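Local coordinates for protein glycosyl hydrolase, BNR repeat (Ralstonia eutropha, PDB 3B7F) that is a putative glycosyl hydrolase of the BNR-repeat type, probably with hydrolase activity, folded as a seven-bladed beta-propeller, at residues P152-G155 with F156-P160; Y248-H252 with C253-R257. All coordinates share one frame; numbering follows the deposited sequence.

Contact 1 of 2, residues P152-G155 with F156-P160; sequences PVAG and FNDHP
The side chain of Asn157 folds back over the start of its own short helix toward Pro152, whose CB lies 3.5 Å from Asn157 ND2; this buried nitrogen has no hydrogen-bond partner in the model. CG lies anti to the carbonyl carbon (chi1 -74°), which carries the amide back past the carbonyl of Val153. That carbonyl, on the residue just before the helix, is gripped twice: Asn157 N comes to Val153 O at 3.1 Å, nearly straight and in the carbonyl plane, while Phe156 N reaches Val153 O at 3.0 Å from above that plane. One turn closes with Asp158 N bonded to Ala154 O at 3.0 Å. At the far end His159 sets the edge of its imidazole toward Gly155, its CD2 3.5 Å from Gly155 O. ND1 of the same ring caps Met161 N, and NE2 bonds to Asp210, so the ring is held at both nitrogens. Helix 154-157 closely follows strand 151-152, an edge strand of its four-stranded sheet. Asn157 OD1 accepts from Leu140 N of strand 139-143, tying the helix back to that sheet, while the Phe156 ring packs on Ile194 and Met196 of strand 192-197 in the next sheet.

Contact 2 of 2, residues Y248-H252 with C253-R257; sequences YQQNH and CGIYR. With EDO (1,2-ethanediol), chain J.
Tyr248-Asn251 and Gly254-Arg257 pair as the two arms of an antiparallel hairpin, their axes 4.7 Å apart, joined by a type I turn from Asn251 to Gly254. Gln249 and Tyr256 form a hydrogen-bonded pair, N to O both ways; nearer the turn Asn251 N meets Gly254 O at 2.7 Å. The return bond, Gly254 N to Asn251 O, is longer and comes from well above the carbonyl plane.

Inside the turn, Asn251 OD1 takes Cys253 N at 2.9 Å on a lone pair. The other end of that amide, ND2, gives a 2.9 Å bond to Gln249 OE1, which fixes its rotation at both ends. On this same face Gln249 and Tyr256 run side by side, and the edge of the tyrosine ring abuts Asn251 CB.

On the other face of the hairpin, Arg257 has CG anti to the backbone N (chi1 -176°), the chain then extended to NE, and runs along one face of the Tyr248 ring. Its CG stands over that face, 3.9 Å from the centroid, in a CH-pi contact. Farther out, Arg257 NE makes a weak bond to Tyr248 OH, a hydroxyl that also bonds to Pro290 O, and NH2 holds O1 of an ethanediol, probably left by the crystallisation liquor, which also bonds to Asp259. Gln250 bends at chi2 (64°) to bring NE2 within 3.0 Å of Asn251 O; NE2 also bonds to Asp278 O, while OE1 lies by Ile255 CG1.

His252, in the turn, bonds through ND1 to His235 NE2. The buried amide atoms Asn251 OD1 and ND2, Gln249 OE1 and Gln250 NE2 thus find partners in one another, in backbone atoms and in Asp278 O, which probably holds the turn in shape.

In the fold
Contact 1 comes first along the chain; the centres of the two are about 26 Å apart and their nearest atoms about 15 Å. They share no sheet. Residues 152-160 leave an edge strand of the sheet formed by 116-122, 131-136, 139-143 and 151-152, the centre of this contact about 22 Å from the centre of the chain, and lead on toward the sheet that begins with 178-184. Residues 248-257 are the central hairpin of the sheet that begins with 234-239, its centre about 13 Å from the centre of the chain. One contact therefore lies in a connection between successive blades of the seven-bladed propeller, the other within a single blade two sheets farther on.

Contact 1 of 2, residues P152-G155 with F156-P160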
loop_
_atom_site.group_PDB
_atom_site.type_symbol
_atom_site.label_atom_id
_atom_site.label_comp_id
_atom_site.label_asym_id
_atom_site.label_seq_id
_atom_site.Cartn_x
_atom_site.Cartn_y
_atom_site.Cartn_z
ATOM N N PRO A 152 10.612 4.744 17.797
ATOM C CA PRO A 152 9.154 4.845 17.817
ATOM C C PRO A 152 8.622 6.279 17.674
ATOM O O PRO A 152 9.283 7.208 18.118
ATOM C CB PRO A 152 8.773 4.330 19.208
ATOM C CG PRO A 152 9.975 3.833 19.845
ATOM C CD PRO A 152 11.159 4.183 19.045
ATOM N N VAL A 153 7.486 6.462 16.996
ATOM C CA VAL A 153 6.811 7.764 16.999
ATOM C C VAL A 153 5.948 7.623 18.249
ATOM O O VAL A 153 4.843 7.073 18.189
ATOM C CB VAL A 153 5.991 8.075 15.735
ATOM C CG1 VAL A 153 5.183 9.384 15.908
ATOM C CG2 VAL A 153 6.910 8.150 14.526
ATOM N N ALA A 154 6.511 8.070 19.377
ATOM C CA ALA A 154 5.909 7.999 20.718
ATOM C C ALA A 154 4.483 8.538 20.808
ATOM O O ALA A 154 3.651 7.984 21.527
ATOM C CB ALA A 154 6.815 8.720 21.715
ATOM N N GLY A 155 4.184 9.594 20.056
ATOM C CA GLY A 155 2.827 10.152 20.041
ATOM C C GLY A 155 1.738 9.201 19.560
ATOM O O GLY A 155 0.570 9.420 19.868
ATOM N N PHE A 156 2.107 8.171 18.789
ATOM C CA PHE A 156 1.170 7.111 18.444
ATOM C C PHE A 156 1.354 5.911 19.388
ATOM O O PHE A 156 0.396 5.472 20.010
ATOM C CB PHE A 156 1.259 6.590 16.994
ATOM C CG PHE A 156 0.340 5.414 16.787
ATOM C CD1 PHE A 156 -1.025 5.612 16.566
ATOM C CD2 PHE A 156 0.807 4.110 16.976
ATOM C CE1 PHE A 156 -1.886 4.538 16.484
ATOM C CE2 PHE A 156 -0.039 3.032 16.919
ATOM C CZ PHE A 156 -1.390 3.238 16.674
ATOM N N ASN A 157 2.571 5.362 19.435
ATOM C CA ASN A 157 2.865 4.126 20.197
ATOM C C ASN A 157 2.517 4.138 21.678
ATOM O O ASN A 157 2.214 3.079 22.230
ATOM C CB ASN A 157 4.346 3.712 20.050
ATOM C CG ASN A 157 4.674 3.113 18.679
ATOM O OD1 ASN A 157 3.906 3.241 17.728
ATOM N ND2 ASN A 157 5.838 2.463 18.578
ATOM N N ASP A 158 2.599 5.316 22.300
ATOM C CA ASP A 158 2.259 5.529 23.704
ATOM C C ASP A 158 1.068 6.480 23.848
ATOM O O ASP A 158 0.930 7.118 24.866
ATOM C CB ASP A 158 3.473 6.087 24.474
ATOM C CG ASP A 158 4.638 5.101 24.562
ATOM O OD1 ASP A 158 4.428 3.876 24.676
ATOM O OD2 ASP A 158 5.783 5.578 24.565
ATOM N N HIS A 159 0.211 6.581 22.838
ATOM C CA HIS A 159 -1.009 7.390 22.950
ATOM C C HIS A 159 -1.912 6.678 23.958
ATOM O O HIS A 159 -1.960 5.436 23.935
ATOM C CB HIS A 159 -1.737 7.484 21.601
ATOM C CG HIS A 159 -2.773 8.563 21.542
ATOM N ND1 HIS A 159 -4.001 8.456 22.161
ATOM C CD2 HIS A 159 -2.767 9.767 20.925
ATOM C CE1 HIS A 159 -4.706 9.551 21.942
ATOM N NE2 HIS A 159 -3.980 10.364 21.188
ATOM N N PRO A 160 -2.579 7.426 24.879
ATOM C CA PRO A 160 -3.487 6.745 25.847
ATOM C C PRO A 160 -4.608 5.889 25.208
ATOM O O PRO A 160 -4.993 4.877 25.766
ATOM C CB PRO A 160 -4.084 7.897 26.680
ATOM C CG PRO A 160 -3.702 9.155 25.990
ATOM C CD PRO A 160 -2.500 8.878 25.136
HETATM O O HOH W 1 2.414 9.934 24.145
#

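Contact 2 of 2, residues Y248-H252 with C253-R257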
loop_
_atom_site.group_PDB
_atom_site.type_symbol
_atom_site.label_atom_id
_atom_site.label_comp_id
_atom_site.label_asym_id
_atom_site.label_seq_id
_atom_site.Cartn_x
_atom_site.Cartn_y
_atom_site.Cartn_z
ATOM N N TYR A 248 -8.595 8.326 -1.127
ATOM C CA TYR A 248 -9.381 7.164 -1.544
ATOM C C TYR A 248 -8.969 5.998 -0.678
ATOM O O TYR A 248 -7.836 5.944 -0.199
ATOM C CB TYR A 248 -9.190 6.820 -3.011
ATOM C CG TYR A 248 -9.800 7.806 -4.009
ATOM C CD1 TYR A 248 -9.069 8.890 -4.476
ATOM C CD2 TYR A 248 -11.079 7.600 -4.541
ATOM C CE1 TYR A 248 -9.600 9.762 -5.420
ATOM C CE2 TYR A 248 -11.608 8.456 -5.502
ATOM C CZ TYR A 248 -10.861 9.547 -5.929
ATOM O OH TYR A 248 -11.357 10.432 -6.865
ATOM N N GLN A 249 -9.909 5.101 -0.385
ATOM C CA GLN A 249 -9.522 3.873 0.300
ATOM C C GLN A 249 -10.295 2.658 -0.174
ATOM O O GLN A 249 -11.456 2.764 -0.574
ATOM C CB GLN A 249 -9.618 3.984 1.843
ATOM C CG GLN A 249 -11.020 4.177 2.421
ATOM C CD GLN A 249 -11.127 3.752 3.861
ATOM O OE1 GLN A 249 -10.873 2.602 4.176
ATOM N NE2 GLN A 249 -11.546 4.668 4.744
ATOM N N GLN A 250 -9.611 1.512 -0.153
ATOM C CA GLN A 250 -10.225 0.202 -0.318
ATOM C C GLN A 250 -10.301 -0.290 1.124
ATOM O O GLN A 250 -9.292 -0.390 1.800
ATOM C CB GLN A 250 -9.380 -0.757 -1.157
ATOM C CG GLN A 250 -9.950 -2.151 -1.223
ATOM C CD GLN A 250 -11.320 -2.275 -1.913
ATOM O OE1 GLN A 250 -11.385 -2.434 -3.134
ATOM N NE2 GLN A 250 -12.405 -2.308 -1.121
ATOM N N ASN A 251 -11.515 -0.555 1.589
ATOM C CA ASN A 251 -11.793 -0.997 2.939
ATOM C C ASN A 251 -12.378 -2.402 2.846
ATOM O O ASN A 251 -12.867 -2.837 1.781
ATOM C CB ASN A 251 -12.791 0.005 3.564
ATOM C CG ASN A 251 -12.967 -0.122 5.087
ATOM O OD1 ASN A 251 -13.745 -0.948 5.550
ATOM N ND2 ASN A 251 -12.346 0.793 5.852
ATOM N N HIS A 252 -12.343 -3.106 3.971
ATOM C CA HIS A 252 -13.046 -4.402 4.084
ATOM C C HIS A 252 -14.562 -4.238 3.793
ATOM O O HIS A 252 -15.222 -5.192 3.386
ATOM C CB HIS A 252 -12.854 -4.993 5.484
ATOM C CG HIS A 252 -13.024 -6.469 5.537
ATOM N ND1 HIS A 252 -11.948 -7.329 5.544
ATOM C CD2 HIS A 252 -14.132 -7.243 5.552
ATOM C CE1 HIS A 252 -12.389 -8.570 5.580
ATOM N NE2 HIS A 252 -13.709 -8.548 5.577
ATOM N N CYS A 253 -15.077 -3.017 4.027
ATOM C CA CYS A 253 -16.474 -2.640 3.823
ATOM C C CYS A 253 -16.666 -1.574 2.750
ATOM O O CYS A 253 -17.490 -0.688 2.898
ATOM C CB CYS A 253 -17.101 -2.201 5.158
ATOM S SG CYS A 253 -16.913 -3.489 6.431
ATOM N N GLY A 254 -15.886 -1.661 1.678
ATOM C CA GLY A 254 -16.117 -0.860 0.505
ATOM C C GLY A 254 -15.017 0.037 0.015
ATOM O O GLY A 254 -13.957 0.133 0.641
ATOM N N ILE A 255 -15.290 0.642 -1.142
ATOM C CA ILE A 255 -14.410 1.623 -1.767
ATOM C C ILE A 255 -15.001 2.965 -1.365
ATOM O O ILE A 255 -16.208 3.172 -1.530
ATOM C CB ILE A 255 -14.342 1.534 -3.301
ATOM C CG1 ILE A 255 -13.969 0.111 -3.763
ATOM C CG2 ILE A 255 -13.346 2.594 -3.833
ATOM C CD1 ILE A 255 -14.295 -0.167 -5.264
ATOM N N TYR A 256 -14.162 3.846 -0.830
ATOM C CA TYR A 256 -14.583 5.150 -0.389
ATOM C C TYR A 256 -13.702 6.263 -0.918
ATOM O O TYR A 256 -12.527 6.068 -1.169
ATOM C CB TYR A 256 -14.548 5.248 1.152
ATOM C CG TYR A 256 -15.486 4.317 1.863
ATOM C CD1 TYR A 256 -15.109 2.998 2.128
ATOM C CD2 TYR A 256 -16.748 4.730 2.254
ATOM C CE1 TYR A 256 -15.977 2.114 2.770
ATOM C CE2 TYR A 256 -17.622 3.856 2.893
ATOM C CZ TYR A 256 -17.224 2.538 3.145
ATOM O OH TYR A 256 -18.072 1.656 3.767
ATOM N N ARG A 257 -14.303 7.448 -1.002
ATOM C CA ARG A 257 -13.638 8.679 -1.371
ATOM C C ARG A 257 -13.964 9.718 -0.290
ATOM O O ARG A 257 -15.107 9.827 0.153
ATOM C CB ARG A 257 -14.116 9.181 -2.724
ATOM C CG ARG A 257 -13.391 10.428 -3.209
ATOM C CD ARG A 257 -14.037 10.969 -4.444
ATOM N NE ARG A 257 -13.404 12.226 -4.868
ATOM C CZ ARG A 257 -13.736 13.452 -4.468
ATOM N NH1 ARG A 257 -14.669 13.673 -3.546
ATOM N NH2 ARG A 257 -13.072 14.478 -4.960
HETATM C C1 EDO J . -15.628 17.511 -4.457
HETATM O O1 EDO J . -14.377 17.168 -3.822
HETATM C C2 EDO J . -16.693 16.397 -4.358
HETATM O O2 EDO J . -16.936 15.934 -3.006
#